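PDB 1A7S: azurocidin from Homo sapiens, which kills many Gram-negative bacteria, binds heparin and attracts monocytes and fibroblasts, as a neutrophil granule glycoprotein built like a serine protease. Local coordinates for residues F12-S17 against P178-G183; N88-L93 against H186-F191. All blocks are in the same frame, centred on the assembly; numbering follows the deposited sequence.

Contact 1 of 2, residues F12-S17 against P178-G183; sequences FPFLAS and PLVCEG. With EOH (ethanol), chain G.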
loop_
_atom_site.group_PDB
_atom_site.type_symbol
_atom_site.label_atom_id
_atom_site.label_comp_id
_atom_site.label_asym_id
_atom_site.label_seq_id
_atom_site.Cartn_x
_atom_site.Cartn_y
_atom_site.Cartn_z
ATOM N N PHE A 12 -5.731 10.703 -3.681
ATOM C CA PHE A 12 -4.563 9.901 -3.318
ATOM C C PHE A 12 -3.764 9.546 -4.545
ATOM O O PHE A 12 -3.769 8.412 -5.057
ATOM C CB PHE A 12 -5.036 8.614 -2.605
ATOM C CG PHE A 12 -5.885 8.953 -1.391
ATOM C CD1 PHE A 12 -5.350 9.345 -0.210
ATOM C CD2 PHE A 12 -7.265 8.859 -1.427
ATOM C CE1 PHE A 12 -6.103 9.597 0.900
ATOM C CE2 PHE A 12 -8.048 9.106 -0.377
ATOM C CZ PHE A 12 -7.491 9.516 0.824
ATOM N N PRO A 13 -3.055 10.558 -5.097
ATOM C CA PRO A 13 -2.484 10.390 -6.452
ATOM C C PRO A 13 -1.223 9.520 -6.524
ATOM O O PRO A 13 -0.750 9.222 -7.624
ATOM C CB PRO A 13 -2.246 11.810 -6.901
ATOM C CG PRO A 13 -2.060 12.609 -5.667
ATOM C CD PRO A 13 -2.862 11.940 -4.593
ATOM N N PHE A 14 -0.727 9.048 -5.408
ATOM C CA PHE A 14 0.356 8.117 -5.312
ATOM C C PHE A 14 -0.093 6.678 -5.369
ATOM O O PHE A 14 0.735 5.771 -5.355
ATOM C CB PHE A 14 1.198 8.383 -4.050
ATOM C CG PHE A 14 0.313 8.494 -2.829
ATOM C CD1 PHE A 14 -0.223 7.397 -2.238
ATOM C CD2 PHE A 14 -0.040 9.772 -2.319
ATOM C CE1 PHE A 14 -1.125 7.482 -1.176
ATOM C CE2 PHE A 14 -0.933 9.848 -1.269
ATOM C CZ PHE A 14 -1.489 8.743 -0.716
ATOM N N LEU A 15 -1.396 6.414 -5.318
ATOM C CA LEU A 15 -1.889 5.088 -5.172
ATOM C C LEU A 15 -1.691 4.238 -6.440
ATOM O O LEU A 15 -1.968 4.743 -7.549
ATOM C CB LEU A 15 -3.360 5.033 -4.840
ATOM C CG LEU A 15 -3.833 5.246 -3.494
ATOM C CD1 LEU A 15 -5.348 5.002 -3.447
ATOM C CD2 LEU A 15 -3.131 4.424 -2.399
ATOM N N ALA A 16 -1.328 3.005 -6.231
ATOM C CA ALA A 16 -1.248 2.040 -7.321
ATOM C C ALA A 16 -2.304 0.971 -7.156
ATOM O O ALA A 16 -2.627 0.578 -6.048
ATOM C CB ALA A 16 0.135 1.355 -7.245
ATOM N N SER A 17 -2.771 0.475 -8.288
ATOM C CA SER A 17 -3.590 -0.725 -8.424
ATOM C C SER A 17 -2.691 -1.784 -9.073
ATOM O O SER A 17 -2.170 -1.552 -10.142
ATOM C CB SER A 17 -4.821 -0.445 -9.263
ATOM O OG SER A 17 -5.482 -1.645 -9.597
ATOM N N PRO A 178 -0.679 1.923 1.178
ATOM C CA PRO A 178 0.077 2.592 2.222
ATOM C C PRO A 178 -0.818 3.144 3.334
ATOM O O PRO A 178 -1.931 3.594 3.143
ATOM C CB PRO A 178 0.754 3.735 1.458
ATOM C CG PRO A 178 -0.206 4.065 0.347
ATOM C CD PRO A 178 -0.740 2.715 -0.085
ATOM N N LEU A 179 -0.218 3.168 4.492
ATOM C CA LEU A 179 -0.738 3.913 5.666
ATOM C C LEU A 179 0.011 5.258 5.655
ATOM O O LEU A 179 1.247 5.246 5.713
ATOM C CB LEU A 179 -0.397 3.135 6.968
ATOM C CG LEU A 179 -0.808 3.908 8.246
ATOM C CD1 LEU A 179 -2.315 3.925 8.373
ATOM C CD2 LEU A 179 -0.163 3.249 9.467
ATOM N N VAL A 180 -0.735 6.376 5.573
ATOM C CA VAL A 180 -0.151 7.675 5.517
ATOM C C VAL A 180 -0.424 8.419 6.829
ATOM O O VAL A 180 -1.563 8.597 7.191
ATOM C CB VAL A 180 -0.686 8.508 4.338
ATOM C CG1 VAL A 180 -0.071 9.854 4.342
ATOM C CG2 VAL A 180 -0.357 7.743 3.029
ATOM N N CYS A 181 0.646 8.811 7.472
ATOM C CA CYS A 181 0.554 9.581 8.721
ATOM C C CYS A 181 1.507 10.765 8.561
ATOM O O CYS A 181 2.653 10.574 8.193
ATOM C CB CYS A 181 0.972 8.751 9.955
ATOM S SG CYS A 181 0.371 7.084 10.068
ATOM N N GLU A 182 1.036 11.977 8.855
ATOM C CA GLU A 182 1.867 13.143 8.840
ATOM C C GLU A 182 2.636 13.302 7.499
ATOM O O GLU A 182 3.787 13.630 7.439
ATOM C CB GLU A 182 2.879 13.153 9.999
ATOM C CG GLU A 182 2.301 12.898 11.371
ATOM C CD GLU A 182 3.208 12.734 12.555
ATOM O OE1 GLU A 182 4.265 12.073 12.566
ATOM O OE2 GLU A 182 2.743 13.207 13.603
ATOM N N GLY A 183 1.891 12.963 6.447
ATOM C CA GLY A 183 2.335 13.096 5.062
ATOM C C GLY A 183 3.274 12.041 4.574
ATOM O O GLY A 183 3.719 12.123 3.417
HETATM C C1 EOH G . -3.320 6.246 1.421
HETATM C C2 EOH G . -3.898 7.093 2.486
HETATM O O EOH G . -3.622 4.803 1.431
#
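Phe14 and Pro178 meet at CE1 and CG, and they give up the most surface here. The pyrrolidine comes in at a slant to the aromatic ring, with CG of Pro178 3.9 Å from CE1 of Phe14. The next corner of the phenyl group, CZ of Phe14, reaches CG2 of Val180 at 4.0 Å; these two side chains approach from opposite directions. At the next atom of the proline ring, CD2 of Leu15 packs on CD of Pro178 at 3.7 Å. All of this is apolar contact, and it is modest in area.

Phe14 lies in a type I turn from Phe12 to Leu15, closed by Leu15 N to Phe12 O at 3.1 Å. With CG between its backbone N and carbonyl carbon, the crowded position (chi1 50°), the ring folds back so that one face lies over the carbonyl carbon of Phe12. Its CZ in turn meets the edge of the Phe12 ring.

An ethanol molecule, probably from the crystallisation liquor, lies between the segments. Its C1 touches the edge of the Phe14 ring, 3.6 Å from CE1 of Phe14. Its C2 rests against CG2 of Val180, also at 3.6 Å, and approaches the Phe12 ring obliquely. The hydroxyl donates to Pro178 O at 2.7 Å and is also bonded to Ala126 N, so its oxygen is gripped by two backbone groups.

The contact joins the two beta-barrels of the trypsin-like fold. Phe14 is tied through its backbone to Leu30 of strand 23-32 in the first barrel, whereas strand 178-181 pairs with strands 122-127 and 184-192 in the second. Leu108, in the loop passing nearby, touches both Phe14 and Pro178, and Leu15 packs on Ala126 of strand 122-127.

Contact 2 of 2, residues N88-L93 against H186-F191; sequences NDLMLL and HGVASF
Both Asp89 and Ser190 extend their first torsion, CG of Asp89 lying anti to its backbone N (chi1 -170°) and OG of Ser190 likewise (chi1 178°), and this brings carboxylate and hydroxyl together across the contact. Ser190 OG donates to Asp89 OD2 at 2.7 Å, and OD2 accepts with its anti lone pair, the one turned away from OD1. The methylene follows the hydroxyl in, with CB of Ser190 3.3 Å from OD2 of Asp89. Because Ser190 is modelled in two conformers, this bond belongs to one of them and need not hold in the other.

Beside this polar pair lies a small apolar one. CD1 of Leu90 meets CG2 of Val188 at 4.0 Å, the two side chains crossing at about a right angle. Val188 also turns CG1 toward the carbonyl oxygen of Asp89, a looser approach. Met37 of strand 35-38 touches both Leu90 and Val188.

Asp89 is the centre of an inverse gamma turn, just before strand 91-95 begins, and its O is bonded to Thr204 OG1. Its OD2 has a second partner, Ser41 OG, so in this conformer two serine hydroxyls bond to one carboxylate oxygen.

The site corresponds to the aspartate corner of the trypsin-family active site. By sequence motif, Asp89 probably matches the triad aspartate and Ser190 the serine that supports it, while Ser41 probably stands where a working protease carries its histidine, consistent with a protein classed as a protease homologue.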
loop_
_atom_site.group_PDB
_atom_site.type_symbol
_atom_site.label_atom_id
_atom_site.label_comp_id
_atom_site.label_asym_id
_atom_site.label_seq_id
_atom_site.Cartn_x
_atom_site.Cartn_y
_atom_site.Cartn_z
ATOM N N ASN A 88 8.408 -8.762 7.733
ATOM C CA ASN A 88 9.104 -8.084 6.652
ATOM C C ASN A 88 8.299 -8.100 5.395
ATOM O O ASN A 88 8.779 -8.390 4.308
ATOM C CB ASN A 88 10.485 -8.647 6.490
ATOM C CG ASN A 88 11.410 -8.484 7.695
ATOM O OD1 ASN A 88 11.075 -7.915 8.697
ATOM N ND2 ASN A 88 12.622 -9.013 7.500
ATOM N N ASP A 89 7.008 -7.778 5.536
ATOM C CA ASP A 89 6.032 -7.846 4.451
ATOM C C ASP A 89 6.088 -6.606 3.589
ATOM O O ASP A 89 5.292 -5.692 3.689
ATOM C CB ASP A 89 4.638 -8.097 5.002
ATOM C CG ASP A 89 3.641 -8.423 3.874
ATOM O OD1 ASP A 89 4.119 -8.537 2.718
ATOM O OD2 ASP A 89 2.470 -8.601 4.178
ATOM N N LEU A 90 7.072 -6.600 2.696
ATOM C CA LEU A 90 7.448 -5.406 1.962
ATOM C C LEU A 90 8.090 -5.849 0.634
ATOM O O LEU A 90 8.968 -6.698 0.593
ATOM C CB LEU A 90 8.380 -4.557 2.746
ATOM C CG LEU A 90 8.958 -3.269 2.033
ATOM C CD1 LEU A 90 7.865 -2.346 1.911
ATOM C CD2 LEU A 90 10.128 -2.745 2.879
ATOM N N MET A 91 7.598 -5.260 -0.457
ATOM C CA MET A 91 8.120 -5.573 -1.774
ATOM C C MET A 91 8.235 -4.304 -2.568
ATOM O O MET A 91 7.287 -3.502 -2.526
ATOM C CB MET A 91 7.234 -6.598 -2.471
ATOM C CG MET A 91 7.840 -7.017 -3.839
ATOM S SD MET A 91 7.256 -8.474 -4.421
ATOM C CE MET A 91 7.783 -9.749 -3.302
ATOM N N LEU A 92 9.305 -4.128 -3.292
ATOM C CA LEU A 92 9.466 -3.028 -4.218
ATOM C C LEU A 92 9.386 -3.582 -5.640
ATOM O O LEU A 92 10.088 -4.526 -5.973
ATOM C CB LEU A 92 10.821 -2.317 -3.994
ATOM C CG LEU A 92 10.993 -1.758 -2.587
ATOM C CD1 LEU A 92 12.294 -0.898 -2.544
ATOM C CD2 LEU A 92 9.855 -0.961 -2.074
ATOM N N LEU A 93 8.563 -2.908 -6.417
ATOM C CA LEU A 93 8.356 -3.277 -7.835
ATOM C C LEU A 93 9.041 -2.189 -8.677
ATOM O O LEU A 93 8.699 -1.033 -8.614
ATOM C CB LEU A 93 6.865 -3.282 -8.132
ATOM C CG LEU A 93 5.929 -4.102 -7.254
ATOM C CD1 LEU A 93 4.490 -3.972 -7.663
ATOM C CD2 LEU A 93 6.375 -5.543 -7.190
ATOM N N HIS A 186 4.130 5.520 6.444
ATOM C CA HIS A 186 4.641 4.824 7.638
ATOM C C HIS A 186 4.279 3.368 7.635
ATOM O O HIS A 186 4.880 2.622 8.410
ATOM C CB HIS A 186 4.063 5.523 8.894
ATOM C CG HIS A 186 4.883 6.657 9.371
ATOM N ND1 HIS A 186 6.086 6.431 9.985
ATOM C CD2 HIS A 186 4.717 8.018 9.214
ATOM C CE1 HIS A 186 6.598 7.651 10.282
ATOM N NE2 HIS A 186 5.782 8.590 9.813
ATOM N N GLY A 187 3.351 2.907 6.804
ATOM C CA GLY A 187 2.996 1.545 6.781
ATOM C C GLY A 187 2.625 1.053 5.372
ATOM O O GLY A 187 2.286 1.814 4.521
ATOM N N VAL A 188 2.711 -0.268 5.238
ATOM C CA VAL A 188 2.255 -0.999 4.067
ATOM C C VAL A 188 1.238 -2.050 4.564
ATOM O O VAL A 188 1.584 -2.850 5.421
ATOM C CB VAL A 188 3.408 -1.703 3.338
ATOM C CG1 VAL A 188 2.877 -2.615 2.241
ATOM C CG2 VAL A 188 4.353 -0.658 2.726
ATOM N N ALA A 189 -0.005 -2.003 4.065
ATOM C CA ALA A 189 -1.016 -2.901 4.601
ATOM C C ALA A 189 -0.628 -4.350 4.442
ATOM O O ALA A 189 -0.261 -4.813 3.345
ATOM C CB ALA A 189 -2.373 -2.618 3.940
ATOM N N SER A 190 -0.671 -5.093 5.541
ATOM C CA SER A 190 -0.232 -6.468 5.570
ATOM C C SER A 190 -1.321 -7.442 5.893
ATOM O O SER A 190 -1.640 -8.326 5.080
ATOM C CB SER A 190 0.981 -6.662 6.419
ATOM O OG SER A 190 1.464 -7.931 6.551
ATOM N N PHE A 191 -1.910 -7.379 7.077
ATOM C CA PHE A 191 -2.962 -8.312 7.441
ATOM C C PHE A 191 -3.838 -7.725 8.513
ATOM O O PHE A 191 -3.478 -6.753 9.178
ATOM C CB PHE A 191 -2.367 -9.665 7.855
ATOM C CG PHE A 191 -1.584 -9.629 9.162
ATOM C CD1 PHE A 191 -0.253 -9.292 9.208
ATOM C CD2 PHE A 191 -2.197 -9.932 10.385
ATOM C CE1 PHE A 191 0.467 -9.246 10.391
ATOM C CE2 PHE A 191 -1.472 -9.906 11.559
ATOM C CZ PHE A 191 -0.115 -9.549 11.570
#

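How the contacts relate
Contacts 1 and 2 both tie the first barrel to the second, and their centres lie about 12 Å apart. The second-barrel halves are consecutive antiparallel strands, 178-181 and 184-192, joined directly by the probable hydrogen bond Leu179 N to Gly187 O at 2.8 Å; CD2 of His186 also packs on Cys181 O. Along the chain the four segments alternate between the two contacts. Their roles differ: contact 2 probably lies where the triad aspartate sits in active relatives, whereas contact 1 is packing that holds an ethanol. The side chain of Val180 in contact 1 is about 12 Å from a bound N-acetylglucosamine of a glycan on the protein itself.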